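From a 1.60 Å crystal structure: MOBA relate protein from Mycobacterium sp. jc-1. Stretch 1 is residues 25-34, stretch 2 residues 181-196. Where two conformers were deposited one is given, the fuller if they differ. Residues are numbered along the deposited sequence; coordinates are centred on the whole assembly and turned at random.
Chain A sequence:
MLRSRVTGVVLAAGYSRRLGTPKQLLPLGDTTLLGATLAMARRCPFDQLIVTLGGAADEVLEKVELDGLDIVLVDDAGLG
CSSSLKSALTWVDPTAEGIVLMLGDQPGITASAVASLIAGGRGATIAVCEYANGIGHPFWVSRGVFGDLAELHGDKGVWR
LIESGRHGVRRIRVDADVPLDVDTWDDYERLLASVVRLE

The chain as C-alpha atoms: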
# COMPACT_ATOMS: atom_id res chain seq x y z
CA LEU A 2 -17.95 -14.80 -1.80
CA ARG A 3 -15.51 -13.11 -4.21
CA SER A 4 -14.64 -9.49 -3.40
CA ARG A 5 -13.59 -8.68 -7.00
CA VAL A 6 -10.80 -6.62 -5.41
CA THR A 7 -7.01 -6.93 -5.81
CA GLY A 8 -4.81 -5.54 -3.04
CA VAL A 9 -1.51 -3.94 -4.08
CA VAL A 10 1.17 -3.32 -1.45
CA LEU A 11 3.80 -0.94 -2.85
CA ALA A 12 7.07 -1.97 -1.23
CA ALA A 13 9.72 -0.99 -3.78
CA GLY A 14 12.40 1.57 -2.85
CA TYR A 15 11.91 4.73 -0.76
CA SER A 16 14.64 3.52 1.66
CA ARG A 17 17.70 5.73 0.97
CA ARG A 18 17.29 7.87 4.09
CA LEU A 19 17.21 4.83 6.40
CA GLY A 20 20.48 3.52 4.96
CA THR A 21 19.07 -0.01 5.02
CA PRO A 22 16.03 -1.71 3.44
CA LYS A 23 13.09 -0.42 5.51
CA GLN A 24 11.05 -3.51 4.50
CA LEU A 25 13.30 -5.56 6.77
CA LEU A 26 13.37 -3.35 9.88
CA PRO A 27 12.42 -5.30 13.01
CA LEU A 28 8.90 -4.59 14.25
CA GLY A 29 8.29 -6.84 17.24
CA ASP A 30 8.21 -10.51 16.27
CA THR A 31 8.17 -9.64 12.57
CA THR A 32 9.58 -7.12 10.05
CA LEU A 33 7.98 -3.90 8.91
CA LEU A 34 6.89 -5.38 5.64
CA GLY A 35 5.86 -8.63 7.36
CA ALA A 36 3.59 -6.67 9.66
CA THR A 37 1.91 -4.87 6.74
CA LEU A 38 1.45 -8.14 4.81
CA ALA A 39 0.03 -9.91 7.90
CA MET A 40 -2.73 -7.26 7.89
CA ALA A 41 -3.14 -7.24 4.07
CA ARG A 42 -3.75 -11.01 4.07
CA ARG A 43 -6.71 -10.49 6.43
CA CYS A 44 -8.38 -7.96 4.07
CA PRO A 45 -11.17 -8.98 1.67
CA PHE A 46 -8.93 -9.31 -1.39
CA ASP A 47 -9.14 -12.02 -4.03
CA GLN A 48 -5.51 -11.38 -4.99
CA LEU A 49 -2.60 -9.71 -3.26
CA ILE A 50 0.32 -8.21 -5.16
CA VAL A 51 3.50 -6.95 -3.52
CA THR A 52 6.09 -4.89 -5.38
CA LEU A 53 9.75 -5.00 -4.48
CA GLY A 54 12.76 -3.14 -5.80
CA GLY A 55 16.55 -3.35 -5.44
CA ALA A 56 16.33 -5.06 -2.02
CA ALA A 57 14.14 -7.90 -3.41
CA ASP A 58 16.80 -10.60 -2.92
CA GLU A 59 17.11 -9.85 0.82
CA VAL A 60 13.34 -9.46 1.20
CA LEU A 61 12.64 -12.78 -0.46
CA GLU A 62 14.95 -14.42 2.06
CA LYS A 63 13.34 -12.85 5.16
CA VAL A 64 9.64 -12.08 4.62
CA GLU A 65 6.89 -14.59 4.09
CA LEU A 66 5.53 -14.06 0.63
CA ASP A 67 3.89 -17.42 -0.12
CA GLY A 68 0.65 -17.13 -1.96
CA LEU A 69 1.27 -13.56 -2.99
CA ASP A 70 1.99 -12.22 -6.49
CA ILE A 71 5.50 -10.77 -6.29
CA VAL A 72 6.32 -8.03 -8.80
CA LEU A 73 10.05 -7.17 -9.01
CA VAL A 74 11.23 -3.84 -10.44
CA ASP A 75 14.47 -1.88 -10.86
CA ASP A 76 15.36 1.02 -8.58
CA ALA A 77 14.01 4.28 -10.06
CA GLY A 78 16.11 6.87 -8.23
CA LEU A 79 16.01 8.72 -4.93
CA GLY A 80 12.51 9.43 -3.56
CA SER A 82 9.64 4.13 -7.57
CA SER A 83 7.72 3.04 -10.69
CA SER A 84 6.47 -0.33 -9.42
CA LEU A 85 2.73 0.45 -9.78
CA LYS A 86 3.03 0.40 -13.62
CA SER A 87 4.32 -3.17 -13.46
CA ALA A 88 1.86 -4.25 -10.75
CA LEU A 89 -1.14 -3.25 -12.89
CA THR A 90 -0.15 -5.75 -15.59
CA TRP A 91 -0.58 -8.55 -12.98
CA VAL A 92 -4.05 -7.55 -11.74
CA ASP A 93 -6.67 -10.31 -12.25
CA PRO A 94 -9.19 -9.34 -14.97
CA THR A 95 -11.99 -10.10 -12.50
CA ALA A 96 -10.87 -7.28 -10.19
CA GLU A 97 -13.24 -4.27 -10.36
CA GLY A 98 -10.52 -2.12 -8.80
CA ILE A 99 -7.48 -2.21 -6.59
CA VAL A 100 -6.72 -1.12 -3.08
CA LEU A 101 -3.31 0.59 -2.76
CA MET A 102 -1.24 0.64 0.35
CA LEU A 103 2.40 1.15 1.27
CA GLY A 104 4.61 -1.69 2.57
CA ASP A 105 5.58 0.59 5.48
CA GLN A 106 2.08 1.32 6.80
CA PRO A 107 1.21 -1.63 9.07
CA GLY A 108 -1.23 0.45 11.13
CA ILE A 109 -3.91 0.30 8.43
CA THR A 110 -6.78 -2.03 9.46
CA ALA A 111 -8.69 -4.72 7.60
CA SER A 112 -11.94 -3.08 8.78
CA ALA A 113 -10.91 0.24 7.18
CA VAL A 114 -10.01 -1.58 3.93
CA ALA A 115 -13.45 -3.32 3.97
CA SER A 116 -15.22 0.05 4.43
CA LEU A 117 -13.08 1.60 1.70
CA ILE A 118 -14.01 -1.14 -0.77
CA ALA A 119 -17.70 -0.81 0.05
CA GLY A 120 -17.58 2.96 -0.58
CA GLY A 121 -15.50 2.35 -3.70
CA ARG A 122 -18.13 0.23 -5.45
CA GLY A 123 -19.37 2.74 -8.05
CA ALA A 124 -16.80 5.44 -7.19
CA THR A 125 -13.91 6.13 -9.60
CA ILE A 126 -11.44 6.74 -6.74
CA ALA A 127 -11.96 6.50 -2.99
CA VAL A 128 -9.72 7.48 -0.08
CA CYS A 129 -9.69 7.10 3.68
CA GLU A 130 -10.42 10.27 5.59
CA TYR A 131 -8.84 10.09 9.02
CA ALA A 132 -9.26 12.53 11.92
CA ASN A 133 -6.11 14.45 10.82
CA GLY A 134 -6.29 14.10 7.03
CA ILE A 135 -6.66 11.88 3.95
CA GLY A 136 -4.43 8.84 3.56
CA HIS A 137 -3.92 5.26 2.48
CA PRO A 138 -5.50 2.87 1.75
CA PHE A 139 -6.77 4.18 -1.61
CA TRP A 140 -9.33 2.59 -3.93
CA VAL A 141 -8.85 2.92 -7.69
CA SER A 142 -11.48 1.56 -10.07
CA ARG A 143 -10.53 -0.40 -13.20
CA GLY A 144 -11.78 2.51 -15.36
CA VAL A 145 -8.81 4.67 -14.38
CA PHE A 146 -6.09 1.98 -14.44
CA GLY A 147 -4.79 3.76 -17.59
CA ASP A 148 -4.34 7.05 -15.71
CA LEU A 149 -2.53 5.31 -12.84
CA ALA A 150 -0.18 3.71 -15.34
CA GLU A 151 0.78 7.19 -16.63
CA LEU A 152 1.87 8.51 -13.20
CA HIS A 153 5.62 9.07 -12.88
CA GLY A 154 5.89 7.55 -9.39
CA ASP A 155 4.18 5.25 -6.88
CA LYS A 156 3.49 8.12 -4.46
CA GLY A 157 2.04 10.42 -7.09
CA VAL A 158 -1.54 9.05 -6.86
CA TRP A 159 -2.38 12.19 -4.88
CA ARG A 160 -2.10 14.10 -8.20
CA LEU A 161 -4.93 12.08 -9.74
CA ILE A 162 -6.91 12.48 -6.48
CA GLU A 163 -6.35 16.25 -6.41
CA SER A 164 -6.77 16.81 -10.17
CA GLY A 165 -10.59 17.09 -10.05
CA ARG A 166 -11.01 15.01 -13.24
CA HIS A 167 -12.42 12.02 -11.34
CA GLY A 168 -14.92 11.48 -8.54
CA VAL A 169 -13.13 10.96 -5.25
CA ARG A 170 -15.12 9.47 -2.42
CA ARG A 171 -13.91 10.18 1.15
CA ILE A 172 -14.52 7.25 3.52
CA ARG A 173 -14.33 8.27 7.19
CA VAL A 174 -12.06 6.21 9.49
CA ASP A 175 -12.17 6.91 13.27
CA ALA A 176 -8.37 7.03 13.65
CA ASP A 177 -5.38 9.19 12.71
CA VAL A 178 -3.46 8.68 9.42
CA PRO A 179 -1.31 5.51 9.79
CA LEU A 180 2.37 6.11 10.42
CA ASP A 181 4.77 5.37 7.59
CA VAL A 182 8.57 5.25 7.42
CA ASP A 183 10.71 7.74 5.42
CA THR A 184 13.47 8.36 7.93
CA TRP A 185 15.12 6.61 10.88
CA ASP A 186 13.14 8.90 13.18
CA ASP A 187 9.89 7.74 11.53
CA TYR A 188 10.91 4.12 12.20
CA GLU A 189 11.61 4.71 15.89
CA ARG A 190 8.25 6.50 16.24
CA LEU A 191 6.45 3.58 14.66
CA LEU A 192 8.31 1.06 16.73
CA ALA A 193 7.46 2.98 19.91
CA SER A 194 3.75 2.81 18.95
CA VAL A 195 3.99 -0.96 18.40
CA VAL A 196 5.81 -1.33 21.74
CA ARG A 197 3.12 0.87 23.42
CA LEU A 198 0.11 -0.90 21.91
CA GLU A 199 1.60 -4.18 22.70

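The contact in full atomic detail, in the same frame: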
# COMPACT_ATOMS: atom_id res chain seq x y z
N LEU A 25 12.73 -4.57 5.87
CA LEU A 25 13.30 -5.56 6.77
C LEU A 25 13.53 -5.09 8.21
O LEU A 25 13.94 -5.84 9.00
CB LEU A 25 14.59 -6.15 6.17
CG LEU A 25 14.44 -6.79 4.80
CD1 LEU A 25 15.70 -7.09 4.20
CD2 LEU A 25 13.58 -8.02 4.85
N LEU A 26 13.24 -3.85 8.50
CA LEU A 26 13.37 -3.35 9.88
C LEU A 26 12.53 -4.16 10.88
O LEU A 26 11.35 -4.43 10.64
CB LEU A 26 12.95 -1.89 9.92
CG LEU A 26 13.81 -0.93 9.12
CD1 LEU A 26 13.06 0.41 8.95
CD2 LEU A 26 15.19 -0.72 9.76
N PRO A 27 13.14 -4.55 12.01
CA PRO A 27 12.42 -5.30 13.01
C PRO A 27 11.22 -4.51 13.53
O PRO A 27 11.34 -3.31 13.80
CB PRO A 27 13.46 -5.46 14.13
CG PRO A 27 14.76 -5.41 13.43
CD PRO A 27 14.56 -4.36 12.36
N LEU A 28 10.08 -5.18 13.66
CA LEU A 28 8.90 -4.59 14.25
C LEU A 28 8.28 -5.69 15.08
O LEU A 28 7.47 -6.49 14.59
CB LEU A 28 7.96 -4.04 13.16
CG LEU A 28 6.98 -2.94 13.57
CD1 LEU A 28 7.70 -1.62 13.86
CD2 LEU A 28 5.95 -2.76 12.48
N GLY A 29 8.72 -5.78 16.33
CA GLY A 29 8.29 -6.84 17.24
C GLY A 29 8.80 -8.19 16.78
O GLY A 29 9.99 -8.35 16.52
N ASP A 30 7.88 -9.14 16.65
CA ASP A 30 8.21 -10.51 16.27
C ASP A 30 8.33 -10.67 14.76
O ASP A 30 8.58 -11.78 14.25
CB ASP A 30 7.17 -11.50 16.81
CG ASP A 30 5.75 -11.22 16.31
OD1 ASP A 30 5.49 -10.10 15.81
OD2 ASP A 30 4.89 -12.12 16.44
N THR A 31 8.15 -9.57 14.03
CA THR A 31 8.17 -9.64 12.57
C THR A 31 9.01 -8.48 11.99
O THR A 31 9.76 -7.85 12.73
CB THR A 31 6.73 -9.72 11.98
OG1 THR A 31 6.80 -10.00 10.58
CG2 THR A 31 5.92 -8.45 12.25
N THR A 32 8.91 -8.25 10.69
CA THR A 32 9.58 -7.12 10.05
C THR A 32 8.52 -6.09 9.69
O THR A 32 7.30 -6.36 9.77
CB THR A 32 10.27 -7.52 8.73
OG1 THR A 32 9.29 -8.14 7.89
CG2 THR A 32 11.43 -8.50 8.97
N LEU A 33 8.93 -4.91 9.27
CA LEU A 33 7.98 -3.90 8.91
C LEU A 33 7.10 -4.35 7.75
O LEU A 33 5.94 -4.30 7.84
CB LEU A 33 8.73 -2.63 8.53
CG LEU A 33 7.99 -1.38 8.04
CD1 LEU A 33 6.97 -0.92 9.03
CD2 LEU A 33 8.95 -0.29 7.71
N LEU A 34 7.70 -4.86 6.71
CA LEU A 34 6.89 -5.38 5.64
C LEU A 34 6.03 -6.58 6.04
O LEU A 34 4.95 -6.71 5.60
CB LEU A 34 7.71 -5.72 4.41
CG LEU A 34 6.92 -6.26 3.23
CD1 LEU A 34 5.91 -5.27 2.72
CD2 LEU A 34 7.84 -6.63 2.11
N ASP A 181 3.92 6.03 8.58
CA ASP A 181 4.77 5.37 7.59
C ASP A 181 6.23 5.66 7.91
O ASP A 181 6.53 6.31 8.92
CB ASP A 181 4.39 5.76 6.16
CG ASP A 181 4.29 7.26 5.95
OD1 ASP A 181 5.04 8.03 6.61
OD2 ASP A 181 3.47 7.67 5.10
N VAL A 182 7.15 5.18 7.08
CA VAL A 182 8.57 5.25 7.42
C VAL A 182 9.40 5.80 6.24
O VAL A 182 9.62 5.10 5.25
CB VAL A 182 9.10 3.85 7.86
CG1 VAL A 182 10.61 3.90 8.17
CG2 VAL A 182 8.32 3.36 9.09
N ASP A 183 9.80 7.07 6.37
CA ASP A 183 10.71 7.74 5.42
C ASP A 183 12.12 7.82 5.98
O ASP A 183 13.11 7.79 5.24
CB ASP A 183 10.27 9.19 5.14
CG ASP A 183 8.99 9.31 4.35
OD1 ASP A 183 8.64 8.38 3.59
OD2 ASP A 183 8.32 10.36 4.49
N THR A 184 12.21 8.02 7.29
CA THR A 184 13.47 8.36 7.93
C THR A 184 13.66 7.45 9.14
O THR A 184 12.71 6.79 9.58
CB THR A 184 13.46 9.81 8.46
OG1 THR A 184 12.39 9.95 9.41
CG2 THR A 184 13.27 10.83 7.33
N TRP A 185 14.88 7.42 9.69
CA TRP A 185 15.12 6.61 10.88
C TRP A 185 14.23 7.06 12.03
O TRP A 185 13.67 6.24 12.78
CB TRP A 185 16.59 6.62 11.31
CG TRP A 185 16.82 5.54 12.33
CD1 TRP A 185 16.78 5.68 13.68
CD2 TRP A 185 17.02 4.15 12.07
NE1 TRP A 185 16.98 4.46 14.29
CE2 TRP A 185 17.12 3.50 13.32
CE3 TRP A 185 17.15 3.38 10.89
CZ2 TRP A 185 17.34 2.12 13.44
CZ3 TRP A 185 17.37 2.00 11.01
CH2 TRP A 185 17.46 1.39 12.28
N ASP A 186 14.04 8.38 12.15
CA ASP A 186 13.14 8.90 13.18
C ASP A 186 11.71 8.35 13.01
O ASP A 186 11.09 7.99 14.00
CB ASP A 186 13.11 10.42 13.19
CG ASP A 186 12.40 10.97 14.41
OD1 ASP A 186 12.97 10.90 15.52
OD2 ASP A 186 11.27 11.48 14.26
N ASP A 187 11.22 8.29 11.78
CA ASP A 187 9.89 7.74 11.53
C ASP A 187 9.79 6.29 12.05
O ASP A 187 8.79 5.87 12.63
CB ASP A 187 9.61 7.70 10.03
CG ASP A 187 9.25 9.05 9.43
OD1 ASP A 187 8.91 10.00 10.16
OD2 ASP A 187 9.26 9.16 8.19
N TYR A 188 10.84 5.52 11.79
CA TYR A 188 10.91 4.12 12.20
C TYR A 188 10.82 4.00 13.71
O TYR A 188 10.05 3.20 14.22
CB TYR A 188 12.20 3.47 11.70
CG TYR A 188 12.45 2.12 12.32
CD1 TYR A 188 11.48 1.10 12.29
CD2 TYR A 188 13.66 1.86 12.94
CE1 TYR A 188 11.73 -0.14 12.89
CE2 TYR A 188 13.93 0.63 13.52
CZ TYR A 188 12.96 -0.36 13.49
OH TYR A 188 13.22 -1.58 14.05
N GLU A 189 11.62 4.79 14.43
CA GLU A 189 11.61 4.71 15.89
C GLU A 189 10.26 5.10 16.45
O GLU A 189 9.82 4.52 17.44
CB GLU A 189 12.73 5.53 16.51
CG GLU A 189 14.12 5.04 16.10
CD GLU A 189 15.12 5.12 17.24
OE1 GLU A 189 14.83 5.81 18.24
OE2 GLU A 189 16.17 4.47 17.13
N ARG A 190 9.59 6.07 15.81
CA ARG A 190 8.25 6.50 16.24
C ARG A 190 7.23 5.37 16.04
O ARG A 190 6.37 5.13 16.90
CB ARG A 190 7.77 7.73 15.45
CG ARG A 190 8.50 9.04 15.75
CD ARG A 190 7.80 10.19 15.00
NE ARG A 190 8.76 11.02 14.28
CZ ARG A 190 8.79 11.18 12.95
NH1 ARG A 190 7.89 10.58 12.19
NH2 ARG A 190 9.71 11.95 12.39
N LEU A 191 7.33 4.69 14.92
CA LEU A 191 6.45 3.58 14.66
C LEU A 191 6.72 2.43 15.61
O LEU A 191 5.84 1.84 16.11
CB LEU A 191 6.51 3.12 13.20
CG LEU A 191 5.71 1.90 12.81
CD1 LEU A 191 4.26 2.22 12.94
CD2 LEU A 191 6.08 1.49 11.39
N LEU A 192 7.97 2.14 15.84
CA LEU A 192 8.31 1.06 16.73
C LEU A 192 7.81 1.35 18.16
O LEU A 192 7.33 0.49 18.80
CB LEU A 192 9.82 0.78 16.72
CG LEU A 192 10.33 -0.26 17.71
CD1 LEU A 192 9.80 -1.62 17.39
CD2 LEU A 192 11.81 -0.25 17.73
N ALA A 193 7.97 2.57 18.60
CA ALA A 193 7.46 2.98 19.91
C ALA A 193 5.94 2.78 20.02
O ALA A 193 5.44 2.46 21.10
CB ALA A 193 7.83 4.43 20.20
N SER A 194 5.21 3.00 18.92
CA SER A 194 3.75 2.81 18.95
C SER A 194 3.40 1.33 19.05
O SER A 194 2.47 0.95 19.77
CB SER A 194 3.07 3.47 17.75
OG SER A 194 3.35 2.79 16.54
N VAL A 195 4.16 0.49 18.34
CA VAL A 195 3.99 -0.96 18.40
C VAL A 195 4.33 -1.48 19.80
O VAL A 195 3.59 -2.29 20.37
CB VAL A 195 4.82 -1.67 17.29
CG1 VAL A 195 4.75 -3.19 17.45
CG2 VAL A 195 4.31 -1.28 15.91
N VAL A 196 5.45 -1.01 20.35
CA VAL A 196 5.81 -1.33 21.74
C VAL A 196 4.73 -0.87 22.73
O VAL A 196 4.36 -1.63 23.63
CB VAL A 196 7.21 -0.78 22.11
CG1 VAL A 196 7.49 -0.92 23.61
CG2 VAL A 196 8.28 -1.51 21.32

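A short β-hairpin with the two residues that lead into it and the first two residues of the following helix (residues 25-34) pack against one side of the helix that begins at Trp 185, burying 453 Å² between residues that, where they touch, are at least 149 positions apart in sequence. The contact is largely apolar and is organized around Leu 28, Leu 26 and Tyr 188, which cover the most surface.

Tyr 188 combines both kinds of interaction found here. Its CA-to-CB bond points toward the hairpin, and with chi1 in the t well the ring extends far enough for OH to donate a hydrogen bond to Pro 27 O (2.6 Å), the only one between the stretches. The carbonyl lies near the plane of the ring, at its edge, leaving the faces free for apolar packing. Leu 26 occupies one of them: its CB lies 3.7 Å from Tyr 188 CE1, and its CD1 sits 4.0 Å from the ring centroid, 22° off the normal, in a CH-pi contact. A tyrosine suits this place because its flat ring accommodates an aliphatic neighbour while its hydroxyl satisfies a backbone oxygen.

Leu 26 also points toward the helix, and its branched end reaches two further partners. Leu 26 CD2 approaches Trp 185 CZ3 at 3.7 Å, whereas Leu 26 CD1 lies 4.3 Å from Val 182 CG1 in the segment leading into the helix. The Trp 185 indole is itself tethered by a hydrogen bond from NE1 to Glu 189 OE2 (3.0 Å), one turn along.

Leu 28 leaves its backbone sideways, but its t, p rotamer brings the end of the side chain closer to the helix. Leu 28 CD1 lies 4.2 Å from Leu 191 CG and 4.0 Å from Leu 192 CA, while Leu 28 CG packs 3.9 Å from Val 195 CG2. The leucine thus spans successive turns with apolar contacts. Leu 28 opens a type II' turn that ends at Thr 31, in which Leu 28 N hydrogen-bonds to Thr 31 O (2.8 Å) and Thr 31 N to Leu 28 O (3.2 Å). Gly 29 takes up the positive phi of this turn, a conformation that favours glycine.

Leu 33 extends the apolar layer, placing CD1 3.5 Å from Leu 191 CD2 and CD2 4.0 Å from Val 182 CG2. A backbone hydrogen bond from Leu 33 N to Leu 26 O (2.8 Å) links these two leucines, both of which point toward stretch 2. At the start of the opposing helix, Thr 184 OG1 accepts from Asp 187 N (3.1 Å), capping the first turn just ahead of Tyr 188.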